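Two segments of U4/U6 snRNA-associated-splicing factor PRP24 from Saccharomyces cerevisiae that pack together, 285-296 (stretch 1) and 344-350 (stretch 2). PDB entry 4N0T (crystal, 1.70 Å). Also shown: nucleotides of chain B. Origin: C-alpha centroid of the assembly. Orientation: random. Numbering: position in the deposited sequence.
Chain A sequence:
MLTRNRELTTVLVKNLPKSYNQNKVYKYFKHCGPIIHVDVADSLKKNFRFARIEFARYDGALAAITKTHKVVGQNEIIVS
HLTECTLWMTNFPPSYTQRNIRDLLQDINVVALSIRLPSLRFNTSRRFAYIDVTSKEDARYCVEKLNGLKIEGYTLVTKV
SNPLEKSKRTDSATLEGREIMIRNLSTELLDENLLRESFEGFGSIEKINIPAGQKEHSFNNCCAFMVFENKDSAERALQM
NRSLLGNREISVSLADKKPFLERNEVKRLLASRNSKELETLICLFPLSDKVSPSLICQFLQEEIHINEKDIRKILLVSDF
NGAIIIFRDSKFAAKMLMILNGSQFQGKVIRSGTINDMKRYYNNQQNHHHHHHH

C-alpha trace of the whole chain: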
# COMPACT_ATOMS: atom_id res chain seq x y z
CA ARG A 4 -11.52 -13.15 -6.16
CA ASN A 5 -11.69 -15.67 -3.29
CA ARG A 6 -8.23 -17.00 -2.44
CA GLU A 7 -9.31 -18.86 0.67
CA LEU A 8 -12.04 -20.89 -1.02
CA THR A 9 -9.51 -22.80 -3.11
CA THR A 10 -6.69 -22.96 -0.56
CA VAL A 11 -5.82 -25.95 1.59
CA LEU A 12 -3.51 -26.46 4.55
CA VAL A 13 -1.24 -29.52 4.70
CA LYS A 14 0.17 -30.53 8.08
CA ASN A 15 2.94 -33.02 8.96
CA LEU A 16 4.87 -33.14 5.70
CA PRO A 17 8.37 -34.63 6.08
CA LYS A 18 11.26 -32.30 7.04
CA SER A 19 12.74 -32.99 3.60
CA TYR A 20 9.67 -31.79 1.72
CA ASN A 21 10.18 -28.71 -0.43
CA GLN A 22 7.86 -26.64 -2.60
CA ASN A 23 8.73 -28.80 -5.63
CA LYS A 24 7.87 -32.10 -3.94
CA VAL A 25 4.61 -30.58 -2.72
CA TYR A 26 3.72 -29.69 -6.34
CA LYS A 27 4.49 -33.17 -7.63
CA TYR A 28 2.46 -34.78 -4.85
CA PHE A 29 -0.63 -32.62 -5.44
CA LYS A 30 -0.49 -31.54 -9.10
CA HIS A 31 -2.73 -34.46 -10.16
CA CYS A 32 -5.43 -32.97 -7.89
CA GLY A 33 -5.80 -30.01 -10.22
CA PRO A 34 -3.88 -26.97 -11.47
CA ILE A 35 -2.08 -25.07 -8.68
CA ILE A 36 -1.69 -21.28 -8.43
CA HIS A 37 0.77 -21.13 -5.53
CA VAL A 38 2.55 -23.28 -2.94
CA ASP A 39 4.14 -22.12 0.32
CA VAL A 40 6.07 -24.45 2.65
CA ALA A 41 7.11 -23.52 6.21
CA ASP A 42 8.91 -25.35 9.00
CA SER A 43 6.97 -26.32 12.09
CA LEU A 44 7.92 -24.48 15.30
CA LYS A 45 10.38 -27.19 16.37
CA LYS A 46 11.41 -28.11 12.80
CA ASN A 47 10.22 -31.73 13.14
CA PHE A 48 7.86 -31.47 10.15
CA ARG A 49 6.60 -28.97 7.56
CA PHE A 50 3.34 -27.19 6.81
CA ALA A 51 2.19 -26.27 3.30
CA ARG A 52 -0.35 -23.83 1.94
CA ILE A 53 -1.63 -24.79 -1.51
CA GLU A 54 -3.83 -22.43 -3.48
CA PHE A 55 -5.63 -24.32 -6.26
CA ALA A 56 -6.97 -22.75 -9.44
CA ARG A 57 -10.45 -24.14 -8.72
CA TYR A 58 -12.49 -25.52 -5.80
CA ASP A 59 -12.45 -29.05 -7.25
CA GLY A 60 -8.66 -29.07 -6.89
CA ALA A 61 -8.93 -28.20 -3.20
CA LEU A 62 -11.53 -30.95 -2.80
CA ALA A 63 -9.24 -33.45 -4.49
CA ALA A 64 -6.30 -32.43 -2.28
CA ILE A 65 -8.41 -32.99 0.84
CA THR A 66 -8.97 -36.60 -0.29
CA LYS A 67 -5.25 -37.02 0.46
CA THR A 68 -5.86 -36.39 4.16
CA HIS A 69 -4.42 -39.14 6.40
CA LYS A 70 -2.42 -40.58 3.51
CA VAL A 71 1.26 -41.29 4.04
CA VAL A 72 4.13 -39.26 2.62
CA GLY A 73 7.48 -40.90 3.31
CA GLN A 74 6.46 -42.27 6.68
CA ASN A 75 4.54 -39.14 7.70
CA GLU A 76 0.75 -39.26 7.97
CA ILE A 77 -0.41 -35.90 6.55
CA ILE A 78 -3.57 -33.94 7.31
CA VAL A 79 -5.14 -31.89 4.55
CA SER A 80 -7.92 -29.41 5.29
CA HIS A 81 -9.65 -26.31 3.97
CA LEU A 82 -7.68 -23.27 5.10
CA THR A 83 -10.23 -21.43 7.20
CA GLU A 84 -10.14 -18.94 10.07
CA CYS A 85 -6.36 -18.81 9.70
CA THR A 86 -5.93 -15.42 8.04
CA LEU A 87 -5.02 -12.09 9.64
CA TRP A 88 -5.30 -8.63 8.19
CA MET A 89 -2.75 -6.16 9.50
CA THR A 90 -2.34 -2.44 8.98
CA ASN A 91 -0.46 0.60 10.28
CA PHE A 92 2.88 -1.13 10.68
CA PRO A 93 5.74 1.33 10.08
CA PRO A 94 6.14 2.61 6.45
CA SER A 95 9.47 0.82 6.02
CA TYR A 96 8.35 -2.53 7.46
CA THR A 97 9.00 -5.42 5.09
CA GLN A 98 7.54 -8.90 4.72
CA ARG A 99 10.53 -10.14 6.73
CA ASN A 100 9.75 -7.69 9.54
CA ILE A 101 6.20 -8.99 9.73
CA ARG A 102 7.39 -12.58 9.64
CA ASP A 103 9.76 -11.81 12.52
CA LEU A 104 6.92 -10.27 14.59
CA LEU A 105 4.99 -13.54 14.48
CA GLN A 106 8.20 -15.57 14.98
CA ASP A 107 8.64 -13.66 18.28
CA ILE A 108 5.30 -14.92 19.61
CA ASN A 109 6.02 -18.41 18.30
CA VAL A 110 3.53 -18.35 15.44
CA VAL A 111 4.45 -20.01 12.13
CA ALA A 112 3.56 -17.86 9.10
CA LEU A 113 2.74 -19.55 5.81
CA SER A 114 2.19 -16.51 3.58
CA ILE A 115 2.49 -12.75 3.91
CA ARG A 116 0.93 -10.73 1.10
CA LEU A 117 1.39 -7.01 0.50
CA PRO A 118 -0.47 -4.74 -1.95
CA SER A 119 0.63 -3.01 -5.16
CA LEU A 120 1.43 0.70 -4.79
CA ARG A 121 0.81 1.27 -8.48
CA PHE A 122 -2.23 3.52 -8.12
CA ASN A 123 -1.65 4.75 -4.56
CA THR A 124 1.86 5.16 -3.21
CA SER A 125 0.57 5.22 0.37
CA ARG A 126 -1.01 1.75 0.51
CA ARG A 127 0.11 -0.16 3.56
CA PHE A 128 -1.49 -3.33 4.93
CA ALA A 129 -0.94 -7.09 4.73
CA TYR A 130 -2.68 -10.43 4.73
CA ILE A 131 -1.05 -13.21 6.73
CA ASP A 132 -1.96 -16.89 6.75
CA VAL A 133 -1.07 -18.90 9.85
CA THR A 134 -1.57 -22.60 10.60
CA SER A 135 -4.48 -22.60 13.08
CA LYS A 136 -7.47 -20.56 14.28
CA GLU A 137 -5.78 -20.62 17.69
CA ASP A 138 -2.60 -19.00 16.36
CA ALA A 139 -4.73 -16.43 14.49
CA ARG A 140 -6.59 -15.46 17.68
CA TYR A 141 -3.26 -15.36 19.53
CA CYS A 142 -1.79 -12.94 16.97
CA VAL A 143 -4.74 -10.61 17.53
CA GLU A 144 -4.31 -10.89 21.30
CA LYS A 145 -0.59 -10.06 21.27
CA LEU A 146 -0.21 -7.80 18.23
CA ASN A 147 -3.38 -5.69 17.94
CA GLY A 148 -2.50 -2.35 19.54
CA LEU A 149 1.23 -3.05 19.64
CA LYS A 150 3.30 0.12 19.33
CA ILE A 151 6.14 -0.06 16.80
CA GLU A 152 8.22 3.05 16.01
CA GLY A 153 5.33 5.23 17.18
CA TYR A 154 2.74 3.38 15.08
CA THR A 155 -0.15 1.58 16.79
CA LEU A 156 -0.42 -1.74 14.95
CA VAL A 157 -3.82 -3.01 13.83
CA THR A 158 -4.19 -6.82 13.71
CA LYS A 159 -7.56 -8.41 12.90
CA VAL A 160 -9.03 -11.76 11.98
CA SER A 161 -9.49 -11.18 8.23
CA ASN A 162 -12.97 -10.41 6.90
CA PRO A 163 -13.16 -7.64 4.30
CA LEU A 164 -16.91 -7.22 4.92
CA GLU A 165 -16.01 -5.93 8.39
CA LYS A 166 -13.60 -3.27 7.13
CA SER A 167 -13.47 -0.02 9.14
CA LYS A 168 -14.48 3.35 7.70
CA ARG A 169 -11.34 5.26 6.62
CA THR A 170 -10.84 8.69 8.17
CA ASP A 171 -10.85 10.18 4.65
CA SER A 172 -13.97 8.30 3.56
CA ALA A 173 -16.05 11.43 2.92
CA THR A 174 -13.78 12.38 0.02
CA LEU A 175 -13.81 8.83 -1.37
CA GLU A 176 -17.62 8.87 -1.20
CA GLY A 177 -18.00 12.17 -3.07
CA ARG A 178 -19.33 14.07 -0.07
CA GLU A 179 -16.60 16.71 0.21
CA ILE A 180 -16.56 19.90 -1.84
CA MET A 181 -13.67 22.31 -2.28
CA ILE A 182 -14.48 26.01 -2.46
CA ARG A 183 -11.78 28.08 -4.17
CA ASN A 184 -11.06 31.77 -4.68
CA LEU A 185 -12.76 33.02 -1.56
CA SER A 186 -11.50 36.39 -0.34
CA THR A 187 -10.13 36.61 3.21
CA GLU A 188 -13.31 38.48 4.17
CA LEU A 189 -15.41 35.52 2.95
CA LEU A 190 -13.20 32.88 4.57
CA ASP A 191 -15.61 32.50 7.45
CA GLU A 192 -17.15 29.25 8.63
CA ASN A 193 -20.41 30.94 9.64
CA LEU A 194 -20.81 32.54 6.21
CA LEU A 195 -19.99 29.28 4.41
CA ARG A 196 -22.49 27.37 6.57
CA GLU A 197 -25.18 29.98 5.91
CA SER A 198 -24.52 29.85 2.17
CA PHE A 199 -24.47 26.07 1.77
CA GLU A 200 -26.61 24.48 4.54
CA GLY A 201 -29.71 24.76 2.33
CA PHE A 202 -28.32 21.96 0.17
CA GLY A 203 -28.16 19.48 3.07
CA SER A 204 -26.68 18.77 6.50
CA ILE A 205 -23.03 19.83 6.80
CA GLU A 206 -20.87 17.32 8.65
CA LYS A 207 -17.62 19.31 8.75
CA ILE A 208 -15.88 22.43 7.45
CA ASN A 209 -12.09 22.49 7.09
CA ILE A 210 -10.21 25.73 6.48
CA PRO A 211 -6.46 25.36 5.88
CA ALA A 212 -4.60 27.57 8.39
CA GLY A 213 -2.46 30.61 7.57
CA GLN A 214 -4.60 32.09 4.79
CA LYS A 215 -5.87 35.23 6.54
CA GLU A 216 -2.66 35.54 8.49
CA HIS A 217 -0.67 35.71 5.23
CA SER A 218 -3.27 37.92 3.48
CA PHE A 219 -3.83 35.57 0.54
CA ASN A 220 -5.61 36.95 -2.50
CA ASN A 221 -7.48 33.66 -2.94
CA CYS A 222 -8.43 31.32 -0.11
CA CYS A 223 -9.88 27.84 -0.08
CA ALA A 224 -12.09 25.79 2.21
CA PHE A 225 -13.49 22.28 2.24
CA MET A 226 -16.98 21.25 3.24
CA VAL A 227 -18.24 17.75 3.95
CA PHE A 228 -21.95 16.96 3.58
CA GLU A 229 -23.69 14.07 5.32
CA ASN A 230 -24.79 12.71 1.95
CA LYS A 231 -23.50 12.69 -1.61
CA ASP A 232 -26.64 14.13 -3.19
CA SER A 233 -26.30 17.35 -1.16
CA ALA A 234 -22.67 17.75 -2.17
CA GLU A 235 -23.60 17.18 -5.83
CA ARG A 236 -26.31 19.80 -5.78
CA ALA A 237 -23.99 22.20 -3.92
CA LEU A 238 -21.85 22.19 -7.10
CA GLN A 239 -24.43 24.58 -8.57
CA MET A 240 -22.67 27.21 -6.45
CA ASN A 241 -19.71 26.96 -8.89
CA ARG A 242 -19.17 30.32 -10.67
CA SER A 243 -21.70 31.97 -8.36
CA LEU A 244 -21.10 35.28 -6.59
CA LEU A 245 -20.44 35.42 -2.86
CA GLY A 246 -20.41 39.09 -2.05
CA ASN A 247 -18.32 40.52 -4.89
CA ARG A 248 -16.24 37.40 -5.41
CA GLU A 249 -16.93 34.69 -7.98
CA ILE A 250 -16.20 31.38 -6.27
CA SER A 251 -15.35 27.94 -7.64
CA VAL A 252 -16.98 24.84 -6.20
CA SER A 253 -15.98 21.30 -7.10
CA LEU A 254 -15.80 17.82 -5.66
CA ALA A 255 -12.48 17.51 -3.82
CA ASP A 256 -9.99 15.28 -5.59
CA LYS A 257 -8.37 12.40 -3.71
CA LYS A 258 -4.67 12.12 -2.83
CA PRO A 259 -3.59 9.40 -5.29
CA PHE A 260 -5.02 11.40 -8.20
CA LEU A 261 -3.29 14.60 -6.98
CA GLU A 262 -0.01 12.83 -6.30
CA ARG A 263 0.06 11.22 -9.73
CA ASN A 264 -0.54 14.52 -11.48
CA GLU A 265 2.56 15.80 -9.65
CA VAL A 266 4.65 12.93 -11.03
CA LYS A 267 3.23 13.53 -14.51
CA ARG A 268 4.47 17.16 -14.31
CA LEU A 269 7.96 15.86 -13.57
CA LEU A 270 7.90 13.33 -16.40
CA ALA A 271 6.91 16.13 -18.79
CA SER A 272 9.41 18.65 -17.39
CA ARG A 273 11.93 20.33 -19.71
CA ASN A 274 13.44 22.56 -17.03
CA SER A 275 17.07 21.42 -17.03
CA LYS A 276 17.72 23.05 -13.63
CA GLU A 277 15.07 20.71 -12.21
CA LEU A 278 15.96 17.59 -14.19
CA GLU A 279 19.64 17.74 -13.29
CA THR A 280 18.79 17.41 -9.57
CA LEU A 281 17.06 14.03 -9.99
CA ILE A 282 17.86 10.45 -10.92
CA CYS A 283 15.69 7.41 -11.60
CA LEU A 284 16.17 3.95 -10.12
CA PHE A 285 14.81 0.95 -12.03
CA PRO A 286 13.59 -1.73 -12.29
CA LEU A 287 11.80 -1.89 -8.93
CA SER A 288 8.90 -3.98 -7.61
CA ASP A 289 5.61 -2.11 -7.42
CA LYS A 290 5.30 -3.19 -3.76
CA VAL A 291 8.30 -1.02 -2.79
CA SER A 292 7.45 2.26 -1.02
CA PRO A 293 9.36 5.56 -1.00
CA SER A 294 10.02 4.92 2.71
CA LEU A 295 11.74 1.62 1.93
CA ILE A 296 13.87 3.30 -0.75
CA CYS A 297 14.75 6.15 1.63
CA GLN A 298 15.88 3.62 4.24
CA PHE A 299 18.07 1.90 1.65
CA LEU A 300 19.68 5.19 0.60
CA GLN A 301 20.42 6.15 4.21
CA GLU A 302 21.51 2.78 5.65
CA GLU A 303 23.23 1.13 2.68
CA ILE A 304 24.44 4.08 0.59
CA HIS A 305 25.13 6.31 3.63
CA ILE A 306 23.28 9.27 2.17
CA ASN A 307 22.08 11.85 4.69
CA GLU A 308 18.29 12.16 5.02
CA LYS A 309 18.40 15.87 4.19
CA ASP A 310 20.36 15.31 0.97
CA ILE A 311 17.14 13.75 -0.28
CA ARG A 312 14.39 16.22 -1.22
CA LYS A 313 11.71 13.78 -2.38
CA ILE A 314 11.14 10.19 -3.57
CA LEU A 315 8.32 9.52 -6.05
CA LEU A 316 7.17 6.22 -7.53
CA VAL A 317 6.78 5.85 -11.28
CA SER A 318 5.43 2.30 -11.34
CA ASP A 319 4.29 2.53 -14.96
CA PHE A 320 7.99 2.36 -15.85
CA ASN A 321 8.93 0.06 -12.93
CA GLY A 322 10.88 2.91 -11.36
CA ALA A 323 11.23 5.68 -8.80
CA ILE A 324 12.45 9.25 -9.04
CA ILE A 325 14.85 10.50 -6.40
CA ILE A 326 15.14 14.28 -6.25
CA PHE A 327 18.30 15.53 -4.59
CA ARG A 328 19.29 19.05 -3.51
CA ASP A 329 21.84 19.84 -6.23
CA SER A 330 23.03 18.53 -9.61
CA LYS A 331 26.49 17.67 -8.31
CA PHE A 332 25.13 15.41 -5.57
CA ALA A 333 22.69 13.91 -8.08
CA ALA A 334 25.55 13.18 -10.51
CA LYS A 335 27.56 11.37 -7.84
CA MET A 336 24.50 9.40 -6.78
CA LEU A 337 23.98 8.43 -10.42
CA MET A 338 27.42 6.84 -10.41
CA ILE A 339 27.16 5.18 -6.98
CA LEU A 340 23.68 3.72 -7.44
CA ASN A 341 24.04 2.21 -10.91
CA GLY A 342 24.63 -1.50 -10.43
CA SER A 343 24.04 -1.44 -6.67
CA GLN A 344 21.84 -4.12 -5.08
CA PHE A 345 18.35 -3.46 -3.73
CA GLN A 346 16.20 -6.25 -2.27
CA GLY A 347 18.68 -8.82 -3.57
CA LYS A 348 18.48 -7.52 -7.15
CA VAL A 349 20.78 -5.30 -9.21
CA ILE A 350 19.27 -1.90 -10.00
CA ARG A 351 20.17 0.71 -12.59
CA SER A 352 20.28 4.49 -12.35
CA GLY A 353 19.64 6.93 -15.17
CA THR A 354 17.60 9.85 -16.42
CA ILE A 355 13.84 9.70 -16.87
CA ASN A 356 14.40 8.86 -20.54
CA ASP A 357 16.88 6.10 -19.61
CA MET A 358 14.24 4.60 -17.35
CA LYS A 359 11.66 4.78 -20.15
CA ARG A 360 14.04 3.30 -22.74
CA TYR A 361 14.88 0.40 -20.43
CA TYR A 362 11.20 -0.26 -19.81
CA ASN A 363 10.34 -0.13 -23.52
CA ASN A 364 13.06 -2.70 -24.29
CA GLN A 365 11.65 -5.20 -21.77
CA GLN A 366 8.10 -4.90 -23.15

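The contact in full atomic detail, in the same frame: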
# COMPACT_ATOMS: atom_id res chain seq x y z
N PHE A 285 15.68 1.91 -11.35
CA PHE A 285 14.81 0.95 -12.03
C PHE A 285 15.65 -0.29 -12.34
O PHE A 285 16.88 -0.18 -12.38
CB PHE A 285 14.29 1.57 -13.34
CG PHE A 285 15.37 2.15 -14.22
CD1 PHE A 285 15.83 3.44 -14.01
CD2 PHE A 285 15.91 1.40 -15.26
CE1 PHE A 285 16.82 3.99 -14.82
CE2 PHE A 285 16.88 1.94 -16.08
CZ PHE A 285 17.34 3.23 -15.86
N PRO A 286 15.01 -1.45 -12.53
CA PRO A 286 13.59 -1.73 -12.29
C PRO A 286 13.35 -2.05 -10.82
O PRO A 286 14.22 -2.64 -10.16
CB PRO A 286 13.34 -2.97 -13.13
CG PRO A 286 14.65 -3.73 -13.01
CD PRO A 286 15.73 -2.67 -12.99
N LEU A 287 12.18 -1.67 -10.32
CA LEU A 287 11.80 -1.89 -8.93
C LEU A 287 10.43 -2.57 -8.90
O LEU A 287 9.58 -2.32 -9.77
CB LEU A 287 11.67 -0.54 -8.20
CG LEU A 287 12.93 0.33 -8.07
CD1 LEU A 287 12.62 1.70 -7.46
CD2 LEU A 287 13.93 -0.41 -7.21
N SER A 288 10.21 -3.40 -7.88
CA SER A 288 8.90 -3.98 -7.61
C SER A 288 7.88 -2.89 -7.29
O SER A 288 8.19 -1.93 -6.60
CB SER A 288 8.99 -4.90 -6.39
OG SER A 288 7.70 -5.20 -5.89
N ASP A 289 6.65 -3.06 -7.76
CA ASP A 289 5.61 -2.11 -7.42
C ASP A 289 5.10 -2.21 -5.97
O ASP A 289 4.19 -1.46 -5.57
CB ASP A 289 4.47 -2.13 -8.46
CG ASP A 289 3.51 -3.30 -8.29
OD1 ASP A 289 3.75 -4.21 -7.46
OD2 ASP A 289 2.49 -3.31 -9.03
N LYS A 290 5.68 -3.11 -5.17
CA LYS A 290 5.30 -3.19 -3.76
C LYS A 290 6.20 -2.33 -2.88
O LYS A 290 5.93 -2.15 -1.69
CB LYS A 290 5.32 -4.66 -3.28
CG LYS A 290 4.26 -5.52 -3.97
CD LYS A 290 4.22 -6.93 -3.39
CE LYS A 290 3.38 -7.89 -4.23
NZ LYS A 290 2.00 -7.40 -4.48
N VAL A 291 7.25 -1.77 -3.48
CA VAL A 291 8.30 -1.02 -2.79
C VAL A 291 7.92 0.44 -2.58
O VAL A 291 7.70 1.16 -3.55
CB VAL A 291 9.61 -1.07 -3.58
CG1 VAL A 291 10.66 -0.16 -2.96
CG2 VAL A 291 10.13 -2.50 -3.66
N SER A 292 7.85 0.88 -1.32
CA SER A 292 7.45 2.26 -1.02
C SER A 292 8.62 3.24 -1.02
O SER A 292 9.78 2.84 -0.87
CB SER A 292 6.76 2.31 0.35
OG SER A 292 7.71 2.11 1.38
N PRO A 293 8.33 4.53 -1.16
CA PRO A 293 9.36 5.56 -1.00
C PRO A 293 10.09 5.43 0.33
O PRO A 293 11.31 5.66 0.37
CB PRO A 293 8.55 6.85 -1.03
CG PRO A 293 7.44 6.53 -1.97
CD PRO A 293 7.06 5.09 -1.66
N SER A 294 9.38 5.07 1.40
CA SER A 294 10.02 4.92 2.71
C SER A 294 11.07 3.81 2.70
O SER A 294 12.12 3.95 3.32
CB SER A 294 9.01 4.65 3.81
OG SER A 294 8.14 5.76 3.94
N LEU A 295 10.79 2.72 2.01
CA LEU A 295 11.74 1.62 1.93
C LEU A 295 12.98 2.06 1.14
O LEU A 295 14.12 1.73 1.50
CB LEU A 295 11.07 0.40 1.29
CG LEU A 295 11.87 -0.89 1.38
CD1 LEU A 295 12.05 -1.27 2.84
CD2 LEU A 295 11.17 -2.01 0.62
N ILE A 296 12.76 2.81 0.06
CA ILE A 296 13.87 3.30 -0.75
C ILE A 296 14.72 4.29 0.04
O ILE A 296 15.95 4.26 -0.02
CB ILE A 296 13.34 3.98 -2.02
CG1 ILE A 296 12.66 2.94 -2.92
CG2 ILE A 296 14.48 4.70 -2.76
CD1 ILE A 296 11.90 3.54 -4.10
N GLN A 344 22.85 -3.10 -5.32
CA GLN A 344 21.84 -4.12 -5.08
C GLN A 344 20.74 -3.59 -4.16
O GLN A 344 21.03 -3.01 -3.11
CB GLN A 344 22.45 -5.39 -4.49
CG GLN A 344 23.13 -6.30 -5.51
CD GLN A 344 23.01 -7.78 -5.15
OE1 GLN A 344 22.73 -8.13 -4.00
NE2 GLN A 344 23.22 -8.65 -6.13
N PHE A 345 19.50 -3.82 -4.55
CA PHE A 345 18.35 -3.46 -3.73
C PHE A 345 17.40 -4.65 -3.69
O PHE A 345 16.99 -5.16 -4.74
CB PHE A 345 17.66 -2.22 -4.32
CG PHE A 345 16.44 -1.77 -3.55
CD1 PHE A 345 16.56 -1.14 -2.32
CD2 PHE A 345 15.17 -1.95 -4.09
CE1 PHE A 345 15.43 -0.71 -1.62
CE2 PHE A 345 14.04 -1.53 -3.40
CZ PHE A 345 14.17 -0.91 -2.17
N GLN A 346 17.06 -5.10 -2.48
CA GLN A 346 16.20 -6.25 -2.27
C GLN A 346 16.73 -7.48 -3.00
O GLN A 346 15.97 -8.24 -3.60
CB GLN A 346 14.75 -5.95 -2.70
CG GLN A 346 14.20 -4.66 -2.09
CD GLN A 346 13.06 -4.89 -1.11
OE1 GLN A 346 13.28 -4.96 0.11
NE2 GLN A 346 11.84 -4.99 -1.62
N GLY A 347 18.05 -7.66 -2.96
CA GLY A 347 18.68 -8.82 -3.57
C GLY A 347 18.79 -8.77 -5.09
O GLY A 347 19.20 -9.75 -5.71
N LYS A 348 18.45 -7.64 -5.69
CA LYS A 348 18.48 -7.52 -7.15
C LYS A 348 19.33 -6.33 -7.56
O LYS A 348 19.36 -5.32 -6.86
CB LYS A 348 17.07 -7.34 -7.71
CG LYS A 348 16.15 -8.55 -7.55
CD LYS A 348 14.78 -8.28 -8.14
CE LYS A 348 13.71 -8.11 -7.07
NZ LYS A 348 12.41 -7.65 -7.64
N VAL A 349 20.00 -6.43 -8.71
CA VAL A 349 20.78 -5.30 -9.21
C VAL A 349 19.83 -4.24 -9.78
O VAL A 349 18.86 -4.57 -10.47
CB VAL A 349 21.79 -5.76 -10.28
CG1 VAL A 349 22.54 -4.58 -10.86
CG2 VAL A 349 22.78 -6.75 -9.67
N ILE A 350 20.08 -2.98 -9.46
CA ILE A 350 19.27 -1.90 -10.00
C ILE A 350 20.14 -0.99 -10.84
O ILE A 350 21.38 -0.96 -10.69
CB ILE A 350 18.62 -1.06 -8.88
CG1 ILE A 350 19.68 -0.58 -7.90
CG2 ILE A 350 17.53 -1.85 -8.18
CD1 ILE A 350 19.17 0.42 -6.84
P A B 22 -3.57 -5.41 -4.93
OP1 A B 22 -2.10 -5.49 -5.10
OP2 A B 22 -4.26 -4.10 -4.86
O5' A B 22 -4.18 -6.26 -6.12
C5' A B 22 -5.45 -5.96 -6.69
C4' A B 22 -5.57 -6.64 -8.03
O4' A B 22 -4.59 -6.05 -8.93
C3' A B 22 -5.26 -8.14 -7.97
O3' A B 22 -6.07 -8.84 -8.89
C2' A B 22 -3.80 -8.20 -8.42
O2' A B 22 -3.42 -9.43 -9.01
C1' A B 22 -3.73 -7.05 -9.42
N9 A B 22 -2.38 -6.49 -9.51
C8 A B 22 -1.62 -5.93 -8.52
N7 A B 22 -0.43 -5.55 -8.93
C5 A B 22 -0.41 -5.88 -10.28
C6 A B 22 0.56 -5.73 -11.28
N6 A B 22 1.76 -5.18 -11.07
N1 A B 22 0.25 -6.17 -12.51
C2 A B 22 -0.96 -6.72 -12.72
N3 A B 22 -1.95 -6.92 -11.87
C4 A B 22 -1.61 -6.47 -10.65
O HOH W 1 15.95 -4.41 -9.53

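The contact centres on Phe345, a buried residue whose CA-to-CB bond points toward stretch 1 and whose chi1 is t; it has more area covered by the other stretch than any other residue of the two stretches. Four aliphatic side chains gather round its ring. Val291 CG1 lies 3.7 Å from Phe345 CE2, at the ring edge, and Leu287 CD2 approaches Phe345 CD2 obliquely at 3.7 Å. From the first turn of the helix, Leu295 CG and Ile296 CG1 each come within 4.2 Å of Phe345 CZ. A large apolar ring suits this place because it offers carbon surface to several aliphatic side chains at once. Leu287 also links the ring to Ile350: its CB points sideways, but its end comes nearer, placing Leu287 CD2 4.0 Å from Ile350 CG2.

No direct hydrogen bond crosses between the stretches. Ser292 caps the helix, its OG accepting from Leu295 N at 3.2 Å, while Gln346 lies in a type I' turn from Phe345 to Lys348, its CA-to-CB bond pointing toward stretch 1. At this exposed margin the aliphatic groups meet an amide, with Val291 CG2 3.6 Å from Gln346 NE2 and Leu295 CD2 3.7 Å from Gln346 OE1. Beyond Ile350, a water bridges the backbones, donating to Pro286 O at 2.6 Å and to Val349 O at 3.1 Å.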